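Local coordinates for protein probable enoyl-CoA hydratase/isomerase (PDB 7BOR) that binds coenzyme A in a crotonase-like fold and probably acts as an enoyl-CoA isomerase of the enoyl-CoA hydratase/isomerase family, at residues 47-51 with 195-200. Residues are numbered along the deposited sequence; the frame is centred on the assembly and turned at random.
Sequences AVRVV and FLHLAP
Arg-49 reaches into the turn after Phe-195 and Leu-196, where several backbone carbonyls converge on NH1 of the guanidinium. NH1 donates a hydrogen bond to the carbonyl O of Leu-198 (3.0 Å). That oxygen accepts it in its own carbonyl plane but is tilted 33° from the guanidinium plane. The N-H...O angle of 132° makes the bond distinctly bent. The carbonyl O of Phe-195, which accepts the turn's own bond from the N of Leu-198, lies 3.0 Å from the same NH1. Arginine suits this place because the carbonyls gathered at the C-terminal end of helix 182-196 carry partial negative charge, which probably steadies the cation.

Pro-200 covers one face of the guanidinium, its CG above the centre of the group and 3.8 Å from CZ of Arg-49. A proline ring, rigid and apolar, offers a firm surface for such a flat group. Two bends along the chain, at chi2 and chi3, turn the end of the arginine into this position.

Apolar contacts fill in beside the polar ones. The aliphatic part of Arg-49 runs past Leu-196 in the opposite direction, with CB 3.4 Å from the leucine CD2; the branched apolar end of leucine suits the arginine's methylenes. Compact, branched Val-50, buried at the start of its strand, sets CG2 3.6 Å from CB of Phe-195, and the two side chains cross nearly at right angles.

Strand 50-54 is flanked in the sheet by strands 13-18 and 95-99. The large ring of Phe-195 suits a position where it meets Pro-94, Ile-96 and Val-203, so the contact ties this strand's beginning to the turn between helices 182-196 and 200-233.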
loop_
_atom_site.group_PDB
_atom_site.type_symbol
_atom_site.label_atom_id
_atom_site.label_comp_id
_atom_site.label_asym_id
_atom_site.label_seq_id
_atom_site.Cartn_x
_atom_site.Cartn_y
_atom_site.Cartn_z
ATOM N N ALA A 47 11.360 -0.011 21.065
ATOM C CA ALA A 47 12.269 0.949 20.466
ATOM C C ALA A 47 11.666 1.592 19.227
ATOM O O ALA A 47 12.095 2.682 18.845
ATOM C CB ALA A 47 13.595 0.291 20.099
ATOM N N VAL A 48 10.691 0.955 18.579
ATOM C CA VAL A 48 10.181 1.462 17.311
ATOM C C VAL A 48 8.905 2.259 17.572
ATOM O O VAL A 48 7.939 1.755 18.163
ATOM C CB VAL A 48 9.946 0.346 16.284
ATOM C CG1 VAL A 48 9.537 0.966 14.958
ATOM C CG2 VAL A 48 11.207 -0.453 16.069
ATOM N N ARG A 49 8.933 3.514 17.114
ATOM C CA ARG A 49 7.859 4.487 17.253
ATOM C C ARG A 49 7.101 4.721 15.953
ATOM O O ARG A 49 5.892 4.949 15.991
ATOM C CB ARG A 49 8.441 5.822 17.751
ATOM C CG ARG A 49 9.016 5.730 19.170
ATOM C CD ARG A 49 8.372 6.768 20.095
ATOM N NE ARG A 49 6.971 7.016 19.738
ATOM C CZ ARG A 49 6.375 8.207 19.822
ATOM N NH1 ARG A 49 7.056 9.255 20.278
ATOM N NH2 ARG A 49 5.097 8.352 19.453
ATOM N N VAL A 50 7.775 4.625 14.814
ATOM C CA VAL A 50 7.191 4.964 13.520
ATOM C C VAL A 50 7.795 4.062 12.447
ATOM O O VAL A 50 9.003 3.786 12.451
ATOM C CB VAL A 50 7.429 6.453 13.184
ATOM C CG1 VAL A 50 6.807 6.821 11.853
ATOM C CG2 VAL A 50 6.882 7.353 14.303
ATOM N N VAL A 51 6.956 3.643 11.492
ATOM C CA VAL A 51 7.429 2.965 10.296
ATOM C C VAL A 51 7.254 3.870 9.088
ATOM O O VAL A 51 6.203 4.496 8.911
ATOM C CB VAL A 51 6.700 1.620 10.090
ATOM C CG1 VAL A 51 6.977 1.057 8.671
ATOM C CG2 VAL A 51 7.110 0.622 11.182
ATOM N N PHE A 195 6.335 12.780 15.162
ATOM C CA PHE A 195 5.657 11.784 15.990
ATOM C C PHE A 195 6.503 11.466 17.216
ATOM O O PHE A 195 5.976 11.303 18.323
ATOM C CB PHE A 195 5.369 10.487 15.199
ATOM C CG PHE A 195 4.052 10.494 14.430
ATOM C CD1 PHE A 195 2.833 10.693 15.079
ATOM C CD2 PHE A 195 4.047 10.333 13.030
ATOM C CE1 PHE A 195 1.615 10.733 14.334
ATOM C CE2 PHE A 195 2.855 10.354 12.300
ATOM C CZ PHE A 195 1.646 10.576 12.939
ATOM N N LEU A 196 7.824 11.414 17.035
ATOM C CA LEU A 196 8.745 11.192 18.151
ATOM C C LEU A 196 8.583 12.204 19.283
ATOM O O LEU A 196 8.897 11.884 20.432
ATOM C CB LEU A 196 10.182 11.231 17.645
ATOM C CG LEU A 196 10.360 10.157 16.567
ATOM C CD1 LEU A 196 11.793 10.091 16.081
ATOM C CD2 LEU A 196 9.887 8.784 17.039
ATOM N N HIS A 197 8.091 13.411 19.006
ATOM C CA HIS A 197 7.923 14.400 20.071
ATOM C C HIS A 197 6.639 14.239 20.871
ATOM O O HIS A 197 6.466 14.953 21.863
ATOM C CB HIS A 197 7.921 15.812 19.508
ATOM C CG HIS A 197 9.189 16.172 18.829
ATOM N ND1 HIS A 197 10.392 15.602 19.181
ATOM C CD2 HIS A 197 9.454 17.024 17.811
ATOM C CE1 HIS A 197 11.350 16.096 18.420
ATOM N NE2 HIS A 197 10.809 16.973 17.591
ATOM N N LEU A 198 5.731 13.361 20.454
ATOM C CA LEU A 198 4.434 13.197 21.087
ATOM C C LEU A 198 4.432 11.963 21.989
ATOM O O LEU A 198 5.253 11.047 21.844
ATOM C CB LEU A 198 3.338 13.083 20.019
ATOM C CG LEU A 198 3.263 14.239 19.017
ATOM C CD1 LEU A 198 2.270 13.935 17.899
ATOM C CD2 LEU A 198 2.882 15.533 19.663
ATOM N N ALA A 199 3.481 11.946 22.914
ATOM C CA ALA A 199 3.318 10.822 23.834
ATOM C C ALA A 199 2.987 9.551 23.058
ATOM O O ALA A 199 1.966 9.518 22.347
ATOM C CB ALA A 199 2.212 11.138 24.836
ATOM N N PRO A 200 3.816 8.501 23.133
ATOM C CA PRO A 200 3.560 7.325 22.276
ATOM C C PRO A 200 2.157 6.757 22.426
ATOM O O PRO A 200 1.602 6.240 21.448
ATOM C CB PRO A 200 4.637 6.307 22.713
ATOM C CG PRO A 200 5.705 7.122 23.383
ATOM C CD PRO A 200 4.987 8.307 24.015
#